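Local coordinates for Oxidored_FMN domain-containing protein ([Pseudomonas] geniculata N1, PDB 6L6J) that probably oxidises the amine 6-hydroxypseudooxynicotine, using flavin mononucleotide and a [4Fe-4S] cluster as redox cofactors, at residues Thr31-Ala43 with Pro75-Val89. Sequence-based numbering, arbitrary orientation.
With SO4 (sulfate ion), chain G.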
# COMPACT_ATOMS: atom_id res chain seq x y z
N THR A 31 8.71 -5.39 2.94
CA THR A 31 9.04 -4.02 3.43
C THR A 31 10.11 -3.37 2.55
O THR A 31 10.39 -2.17 2.79
CB THR A 31 9.48 -4.09 4.90
OG1 THR A 31 10.34 -5.22 5.01
CG2 THR A 31 8.30 -4.19 5.85
N ALA A 32 10.69 -4.13 1.61
CA ALA A 32 11.79 -3.71 0.71
C ALA A 32 13.02 -3.25 1.51
O ALA A 32 13.73 -2.36 1.04
CB ALA A 32 11.31 -2.63 -0.22
N MET A 33 13.19 -3.77 2.71
CA MET A 33 14.46 -3.81 3.48
C MET A 33 14.85 -5.29 3.52
O MET A 33 13.96 -6.12 3.90
CB MET A 33 14.28 -3.35 4.93
CG MET A 33 13.31 -2.21 5.11
SD MET A 33 12.32 -2.41 6.60
CE MET A 33 11.44 -0.85 6.56
N GLY A 34 16.06 -5.64 3.13
CA GLY A 34 16.44 -7.06 3.07
C GLY A 34 17.37 -7.41 4.21
O GLY A 34 17.23 -6.81 5.30
N MET A 35 18.33 -8.29 3.93
CA MET A 35 19.49 -8.58 4.81
C MET A 35 20.42 -7.37 4.77
O MET A 35 21.22 -7.18 5.71
CB MET A 35 20.23 -9.83 4.35
CG MET A 35 19.30 -11.00 4.11
SD MET A 35 18.05 -11.15 5.43
CE MET A 35 18.91 -12.28 6.54
N THR A 36 20.29 -6.58 3.71
CA THR A 36 21.12 -5.39 3.44
C THR A 36 20.71 -4.27 4.41
O THR A 36 21.53 -3.38 4.64
CB THR A 36 21.05 -5.12 1.93
OG1 THR A 36 19.85 -5.70 1.41
CG2 THR A 36 22.20 -5.77 1.18
N ALA A 37 19.51 -4.33 5.00
CA ALA A 37 18.96 -3.31 5.93
C ALA A 37 18.23 -4.01 7.08
O ALA A 37 17.01 -3.79 7.29
CB ALA A 37 18.07 -2.35 5.18
N LEU A 38 18.99 -4.81 7.83
CA LEU A 38 18.51 -5.65 8.95
C LEU A 38 17.82 -4.77 10.01
O LEU A 38 16.77 -5.18 10.54
CB LEU A 38 19.72 -6.41 9.53
CG LEU A 38 19.42 -7.58 10.46
CD1 LEU A 38 18.59 -8.64 9.76
CD2 LEU A 38 20.73 -8.17 10.99
N GLU A 39 18.40 -3.62 10.33
CA GLU A 39 17.95 -2.77 11.46
C GLU A 39 16.57 -2.19 11.13
O GLU A 39 15.71 -2.08 12.05
CB GLU A 39 19.01 -1.70 11.76
CG GLU A 39 20.29 -2.28 12.33
CD GLU A 39 20.19 -2.72 13.78
OE1 GLU A 39 20.88 -3.70 14.16
OE2 GLU A 39 19.41 -2.08 14.55
N GLU A 40 16.36 -1.87 9.85
CA GLU A 40 15.06 -1.37 9.31
C GLU A 40 13.99 -2.45 9.56
O GLU A 40 12.96 -2.16 10.20
CB GLU A 40 15.23 -0.98 7.84
CG GLU A 40 16.38 -0.02 7.60
CD GLU A 40 16.43 0.71 6.27
OE1 GLU A 40 15.68 0.32 5.33
OE2 GLU A 40 17.27 1.64 6.14
N MET A 41 14.25 -3.66 9.08
CA MET A 41 13.40 -4.86 9.25
C MET A 41 13.10 -5.10 10.74
O MET A 41 11.92 -5.18 11.11
CB MET A 41 14.14 -6.05 8.66
CG MET A 41 13.42 -7.35 8.78
SD MET A 41 14.31 -8.53 7.73
CE MET A 41 13.61 -8.08 6.15
N ILE A 42 14.14 -5.17 11.58
CA ILE A 42 14.04 -5.37 13.05
C ILE A 42 13.09 -4.31 13.63
O ILE A 42 12.06 -4.69 14.17
CB ILE A 42 15.44 -5.38 13.71
CG1 ILE A 42 16.12 -6.74 13.52
CG2 ILE A 42 15.40 -5.01 15.17
CD1 ILE A 42 17.64 -6.71 13.72
N ALA A 43 13.42 -3.02 13.51
CA ALA A 43 12.64 -1.88 14.06
C ALA A 43 11.20 -1.90 13.49
O ALA A 43 10.24 -1.63 14.23
CB ALA A 43 13.35 -0.58 13.73
N PRO A 75 14.25 -10.96 2.65
CA PRO A 75 14.94 -11.91 3.51
C PRO A 75 15.37 -13.14 2.70
O PRO A 75 14.75 -13.39 1.69
CB PRO A 75 13.89 -12.34 4.55
CG PRO A 75 12.91 -11.22 4.54
CD PRO A 75 12.89 -10.69 3.12
N ARG A 76 16.40 -13.84 3.17
CA ARG A 76 16.92 -15.07 2.53
C ARG A 76 17.16 -16.15 3.60
O ARG A 76 17.60 -15.81 4.71
CB ARG A 76 18.23 -14.76 1.79
CG ARG A 76 18.11 -13.70 0.71
CD ARG A 76 19.38 -12.87 0.58
NE ARG A 76 19.54 -12.35 -0.76
CZ ARG A 76 20.69 -12.14 -1.37
NH1 ARG A 76 21.84 -12.41 -0.77
NH2 ARG A 76 20.68 -11.71 -2.62
N MET A 77 16.87 -17.40 3.26
CA MET A 77 17.08 -18.55 4.16
C MET A 77 17.65 -19.71 3.34
O MET A 77 17.32 -20.85 3.63
CB MET A 77 15.74 -18.92 4.83
CG MET A 77 15.87 -19.66 6.15
SD MET A 77 16.57 -18.64 7.45
CE MET A 77 15.09 -18.35 8.40
N TYR A 78 18.52 -19.41 2.36
CA TYR A 78 19.13 -20.43 1.46
C TYR A 78 20.57 -20.71 1.88
O TYR A 78 21.22 -21.52 1.21
CB TYR A 78 19.09 -20.05 -0.03
CG TYR A 78 19.70 -18.73 -0.42
CD1 TYR A 78 21.07 -18.52 -0.39
CD2 TYR A 78 18.89 -17.69 -0.88
CE1 TYR A 78 21.61 -17.31 -0.80
CE2 TYR A 78 19.41 -16.47 -1.28
CZ TYR A 78 20.78 -16.28 -1.25
OH TYR A 78 21.27 -15.07 -1.62
N SER A 79 21.03 -20.07 2.95
CA SER A 79 22.40 -20.24 3.49
C SER A 79 22.43 -19.97 5.00
O SER A 79 21.78 -19.03 5.47
CB SER A 79 23.38 -19.36 2.74
OG SER A 79 24.50 -19.06 3.56
N ASP A 80 23.25 -20.74 5.72
CA ASP A 80 23.33 -20.73 7.21
C ASP A 80 23.76 -19.35 7.73
O ASP A 80 23.44 -19.02 8.89
CB ASP A 80 24.25 -21.86 7.71
CG ASP A 80 23.58 -23.23 7.80
OD1 ASP A 80 22.41 -23.38 7.33
OD2 ASP A 80 24.20 -24.13 8.35
N LYS A 81 24.47 -18.55 6.93
CA LYS A 81 24.98 -17.23 7.37
C LYS A 81 23.80 -16.29 7.64
O LYS A 81 24.01 -15.30 8.36
CB LYS A 81 25.95 -16.63 6.34
CG LYS A 81 25.35 -15.99 5.08
CD LYS A 81 26.45 -15.55 4.09
CE LYS A 81 26.00 -14.58 3.01
NZ LYS A 81 25.79 -15.25 1.69
N TYR A 82 22.61 -16.61 7.10
CA TYR A 82 21.38 -15.78 7.23
C TYR A 82 20.62 -16.10 8.54
O TYR A 82 19.77 -15.25 8.96
CB TYR A 82 20.51 -15.93 5.98
CG TYR A 82 21.16 -15.50 4.69
CD1 TYR A 82 21.62 -14.20 4.51
CD2 TYR A 82 21.30 -16.39 3.64
CE1 TYR A 82 22.23 -13.81 3.32
CE2 TYR A 82 21.91 -16.02 2.45
CZ TYR A 82 22.39 -14.73 2.29
OH TYR A 82 22.99 -14.40 1.11
N ILE A 83 20.96 -17.21 9.22
CA ILE A 83 20.26 -17.70 10.46
C ILE A 83 20.39 -16.66 11.58
O ILE A 83 19.36 -16.27 12.11
CB ILE A 83 20.78 -19.07 10.93
CG1 ILE A 83 20.45 -20.18 9.92
CG2 ILE A 83 20.25 -19.40 12.32
CD1 ILE A 83 21.00 -21.53 10.29
N GLU A 84 21.60 -16.26 11.94
CA GLU A 84 21.85 -15.34 13.09
C GLU A 84 21.21 -13.99 12.79
O GLU A 84 20.49 -13.45 13.62
CB GLU A 84 23.35 -15.26 13.43
CG GLU A 84 23.63 -14.99 14.90
CD GLU A 84 23.31 -13.58 15.40
OE1 GLU A 84 22.22 -13.39 16.07
OE2 GLU A 84 24.16 -12.64 15.16
N PRO A 85 21.44 -13.38 11.60
CA PRO A 85 20.73 -12.16 11.20
C PRO A 85 19.20 -12.21 11.40
O PRO A 85 18.65 -11.25 11.93
CB PRO A 85 21.06 -12.04 9.71
CG PRO A 85 22.44 -12.66 9.58
CD PRO A 85 22.44 -13.80 10.60
N LEU A 86 18.55 -13.31 11.01
CA LEU A 86 17.07 -13.44 11.13
C LEU A 86 16.65 -13.74 12.57
O LEU A 86 15.51 -13.38 12.92
CB LEU A 86 16.55 -14.51 10.17
CG LEU A 86 16.61 -14.17 8.68
CD1 LEU A 86 15.97 -15.28 7.87
CD2 LEU A 86 15.93 -12.84 8.37
N ALA A 87 17.53 -14.36 13.36
CA ALA A 87 17.31 -14.66 14.80
C ALA A 87 17.06 -13.36 15.57
O ALA A 87 16.29 -13.36 16.53
CB ALA A 87 18.50 -15.40 15.36
N ARG A 88 17.70 -12.27 15.14
CA ARG A 88 17.50 -10.93 15.74
C ARG A 88 16.05 -10.49 15.51
O ARG A 88 15.48 -9.88 16.43
CB ARG A 88 18.50 -9.94 15.15
CG ARG A 88 19.95 -10.41 15.22
CD ARG A 88 20.87 -9.42 15.88
NE ARG A 88 21.38 -8.42 14.96
CZ ARG A 88 21.18 -7.11 15.06
NH1 ARG A 88 20.42 -6.61 16.02
NH2 ARG A 88 21.72 -6.29 14.17
N VAL A 89 15.51 -10.77 14.31
CA VAL A 89 14.13 -10.38 13.90
C VAL A 89 13.16 -11.13 14.82
O VAL A 89 12.31 -10.46 15.45
CB VAL A 89 13.85 -10.72 12.43
CG1 VAL A 89 12.48 -10.19 12.01
CG2 VAL A 89 14.94 -10.21 11.48
S SO4 G . 25.73 -12.02 -1.33
O1 SO4 G . 25.72 -12.46 0.06
O2 SO4 G . 27.04 -12.17 -1.88
O3 SO4 G . 24.80 -12.80 -2.10
O4 SO4 G . 25.35 -10.63 -1.40
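Met35 buries more surface against 75-89 than any other residue of the contact: its chain, bent at both chi2 and chi3, brings the terminal CE to 3.5 Å from Leu86 CD2 and against Pro85 CB. Its sulfur SD rests 3.7 Å from Pro75 CA. CE also approaches the Tyr82 ring obliquely. At the first turn of helix 38-51, Leu38 has CG anti to its backbone N, which lays CD1 and CD2 over the backbone carbonyl of Pro85. Met41, extended as far as SD and then turned at chi3, sets CE 3.6 Å from Pro75 CG; Ile42 and Val89 meet where the two helices run side by side, the axes of 38-43 and 83-89 coming within 9.6 Å at an angle of 30°.

At the outer margin the contact becomes ionic. Arg88 NH2 gives Glu39 OE1 a nearly straight hydrogen bond (2.7 Å, 164°) that lies close to the guanidinium plane and meets OE1 nearly along its C-O axis, although the two flat groups are turned 37° apart. Ile42 CD1 sits over one face of the same guanidinium, so an apolar methyl backs the salt bridge.

Behind Met35, the Tyr82 ring is sandwiched between Arg76 CB and Lys81 CG, and its OH accepts a bond from Arg76 NH1. Arg76 and Lys81 also hold a sulfate, probably from the crystallisation liquor.

Helices 38-51 and 83-94 are successive outer helices of the TIM barrel, following strands 24-26 and 55-62; Pro75 and Val89 touch the latter strand, and the Pro75 side chain lies about 6 Å from that of Glu60, which binds FMN. The chemistry is therefore that of interhelix packing: an apolar seam with two methionines, its Pro75, Met41 and Val89 part buried near strand 55-62, with its one direct polar bond between the segments at the outer margin.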